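Local coordinates for protein diphthine synthase (Aeropyrum pernix, PDB 1WDE) that probably catalyses the S-adenosyl-L-methionine-dependent trimethylation of the modified target histidine in elongation factor 2, the second step of diphthamide biosynthesis, at residues 9-14 with 85-90. Residues are numbered along the deposited sequence; the frame is centred on the assembly and turned at random.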
ATOM      1  N   THR A   9     -10.164  -2.862 -26.620  1.00 65.44           N
ATOM      2  CA  THR A   9      -9.258  -1.979 -25.893  1.00 58.16           C
ATOM      3  C   THR A   9      -9.546  -2.032 -24.393  1.00 53.15           C
ATOM      4  O   THR A   9     -10.696  -1.928 -23.959  1.00 49.14           O
ATOM      5  CB  THR A   9      -9.374  -0.530 -26.387  1.00 55.16           C
ATOM      6  OG1 THR A   9      -8.990  -0.471 -27.763  1.00 55.13           O
ATOM      7  CG2 THR A   9      -8.463   0.380 -25.583  1.00 57.36           C
ATOM      8  N   LEU A  10      -8.492  -2.207 -23.605  1.00 49.36           N
ATOM      9  CA  LEU A  10      -8.630  -2.288 -22.160  1.00 47.14           C
ATOM     10  C   LEU A  10      -8.143  -1.008 -21.489  1.00 49.29           C
ATOM     11  O   LEU A  10      -7.057  -0.501 -21.791  1.00 49.04           O
ATOM     12  CB  LEU A  10      -7.840  -3.484 -21.628  1.00 45.84           C
ATOM     13  CG  LEU A  10      -7.696  -3.610 -20.108  1.00 46.52           C
ATOM     14  CD1 LEU A  10      -9.039  -3.859 -19.473  1.00 37.67           C
ATOM     15  CD2 LEU A  10      -6.731  -4.738 -19.789  1.00 44.27           C
ATOM     16  N   LEU A  11      -8.959  -0.482 -20.582  1.00 46.44           N
ATOM     17  CA  LEU A  11      -8.599   0.726 -19.861  1.00 39.26           C
ATOM     18  C   LEU A  11      -8.441   0.378 -18.392  1.00 39.07           C
ATOM     19  O   LEU A  11      -9.416  -0.007 -17.745  1.00 39.19           O
ATOM     20  CB  LEU A  11      -9.692   1.788 -20.009  1.00 39.17           C
ATOM     21  CG  LEU A  11     -10.136   2.166 -21.425  1.00 43.08           C
ATOM     22  CD1 LEU A  11     -11.122   3.349 -21.364  1.00 43.90           C
ATOM     23  CD2 LEU A  11      -8.918   2.532 -22.256  1.00 40.56           C
ATOM     24  N   LEU A  12      -7.215   0.480 -17.876  1.00 38.01           N
ATOM     25  CA  LEU A  12      -6.950   0.220 -16.456  1.00 33.23           C
ATOM     26  C   LEU A  12      -6.958   1.601 -15.834  1.00 27.23           C
ATOM     27  O   LEU A  12      -5.988   2.345 -15.949  1.00 27.58           O
ATOM     28  CB  LEU A  12      -5.587  -0.448 -16.249  1.00 39.02           C
ATOM     29  CG  LEU A  12      -5.500  -1.949 -16.522  1.00 41.22           C
ATOM     30  CD1 LEU A  12      -4.205  -2.472 -15.927  1.00 44.70           C
ATOM     31  CD2 LEU A  12      -6.678  -2.664 -15.893  1.00 44.60           C
ATOM     32  N   VAL A  13      -8.056   1.926 -15.162  1.00 26.15           N
ATOM     33  CA  VAL A  13      -8.249   3.253 -14.600  1.00 25.03           C
ATOM     34  C   VAL A  13      -8.146   3.416 -13.076  1.00 23.01           C
ATOM     35  O   VAL A  13      -8.860   2.754 -12.320  1.00 30.43           O
ATOM     36  CB  VAL A  13      -9.639   3.771 -15.044  1.00 31.20           C
ATOM     37  CG1 VAL A  13      -9.781   5.255 -14.743  1.00 22.49           C
ATOM     38  CG2 VAL A  13      -9.842   3.488 -16.539  1.00 29.11           C
ATOM     39  N   GLY A  14      -7.267   4.314 -12.634  1.00 25.74           N
ATOM     40  CA  GLY A  14      -7.147   4.588 -11.211  1.00 22.48           C
ATOM     41  C   GLY A  14      -8.199   5.649 -10.896  1.00 21.25           C
ATOM     42  O   GLY A  14      -8.269   6.687 -11.551  1.00 27.20           O
ATOM     43  N   VAL A  85     -14.466  -1.425 -26.032  1.00 61.57           N
ATOM     44  CA  VAL A  85     -13.680  -0.698 -25.032  1.00 54.91           C
ATOM     45  C   VAL A  85     -14.115  -1.110 -23.632  1.00 52.30           C
ATOM     46  O   VAL A  85     -15.229  -0.795 -23.199  1.00 49.72           O
ATOM     47  CB  VAL A  85     -13.872   0.802 -25.173  1.00 54.59           C
ATOM     48  CG1 VAL A  85     -12.846   1.573 -24.331  1.00 53.99           C
ATOM     49  CG2 VAL A  85     -13.734   1.250 -26.627  1.00 52.44           C
ATOM     50  N   VAL A  86     -13.247  -1.825 -22.926  1.00 49.54           N
ATOM     51  CA  VAL A  86     -13.551  -2.287 -21.574  1.00 46.94           C
ATOM     52  C   VAL A  86     -12.677  -1.589 -20.536  1.00 46.09           C
ATOM     53  O   VAL A  86     -11.467  -1.472 -20.708  1.00 45.53           O
ATOM     54  CB  VAL A  86     -13.357  -3.814 -21.449  1.00 45.09           C
ATOM     55  CG1 VAL A  86     -13.545  -4.253 -20.016  1.00 42.70           C
ATOM     56  CG2 VAL A  86     -14.369  -4.537 -22.329  1.00 49.98           C
ATOM     57  N   ALA A  87     -13.301  -1.127 -19.460  1.00 45.85           N
ATOM     58  CA  ALA A  87     -12.573  -0.444 -18.405  1.00 47.95           C
ATOM     59  C   ALA A  87     -12.613  -1.223 -17.100  1.00 47.42           C
ATOM     60  O   ALA A  87     -13.640  -1.807 -16.746  1.00 45.91           O
ATOM     61  CB  ALA A  87     -13.150   0.954 -18.190  1.00 45.60           C
ATOM     62  N   VAL A  88     -11.475  -1.256 -16.412  1.00 41.15           N
ATOM     63  CA  VAL A  88     -11.371  -1.903 -15.110  1.00 37.23           C
ATOM     64  C   VAL A  88     -10.965  -0.765 -14.185  1.00 33.03           C
ATOM     65  O   VAL A  88      -9.914  -0.133 -14.366  1.00 29.70           O
ATOM     66  CB  VAL A  88     -10.310  -3.027 -15.092  1.00 39.57           C
ATOM     67  CG1 VAL A  88     -10.146  -3.567 -13.675  1.00 35.38           C
ATOM     68  CG2 VAL A  88     -10.741  -4.165 -16.020  1.00 39.46           C
ATOM     69  N   VAL A  89     -11.818  -0.485 -13.208  1.00 35.56           N
ATOM     70  CA  VAL A  89     -11.575   0.608 -12.280  1.00 33.38           C
ATOM     71  C   VAL A  89     -11.146   0.148 -10.900  1.00 31.68           C
ATOM     72  O   VAL A  89     -11.754  -0.739 -10.309  1.00 34.21           O
ATOM     73  CB  VAL A  89     -12.817   1.468 -12.106  1.00 26.54           C
ATOM     74  CG1 VAL A  89     -12.471   2.721 -11.312  1.00 29.78           C
ATOM     75  CG2 VAL A  89     -13.391   1.840 -13.477  1.00 30.24           C
ATOM     76  N   THR A  90     -10.099   0.792 -10.395  1.00 33.51           N
ATOM     77  CA  THR A  90      -9.547   0.500  -9.080  1.00 29.44           C
ATOM     78  C   THR A  90      -9.510   1.773  -8.242  1.00 31.91           C
ATOM     79  O   THR A  90      -9.296   2.855  -8.774  1.00 33.03           O
ATOM     80  CB  THR A  90      -8.097  -0.050  -9.215  1.00 33.78           C
ATOM     81  OG1 THR A  90      -8.127  -1.300  -9.919  1.00 32.49           O
ATOM     82  CG2 THR A  90      -7.462  -0.259  -7.834  1.00 39.04           C
TER
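T9 to G14 and V85 to T90 are parallel strands, paired residue for residue from T9 with V85 to G14 with T90.

Five backbone hydrogen bonds join them. V86 uses both its peptide groups: its N donates to T9 O (2.8 Å), and its O accepts from L11 N (2.7 Å). V88 repeats the pattern with L11 O and V13 N. T90 N then donates to V13 O at 3.0 Å. Weaker CA-H...O contacts add to these, such as L10 CA to V86 O at 3.3 Å. On its other edge, 9-14 bonds through L10 and L12 to strand 113-117.

Apolar contacts lie on both faces. On one, V88 meets two leucines. L12 lies beside it, pointing the same way, with CD2 3.7 Å from V88 CB. In L10, chi1 of 171° puts CG anti to the backbone N, and chi2 of 66° turns CD1 toward 85-90, near V86 O and 3.9 Å from V88 CG2. Helix 100-109 packs on L10 and L12 here. On the other face, L11 CD1 touches V85 CG1 at 3.9 Å, the two side chains crossing at a slant. L11 CB also sits 4.0 Å from A87 CB. Helix 24-32 packs on L11, V13 and V89.

T90 OG1 hydrogen-bonds outside the pair, to E39.

In the parallel sheet of this tetrapyrrole methylase-type domain, 85-90 is the middle strand and 9-14 its inner neighbour. At their C-terminal ends, G14 lies near D93 and T90 near V96, which probably bind S-adenosyl-L-methionine, as in relatives. The chemistry implies a continuous, mostly buried, hydrogen-bonded sheet centre: the inward peptide groups of the pair satisfy one another, and mostly aliphatic side chains meet a helix on each face.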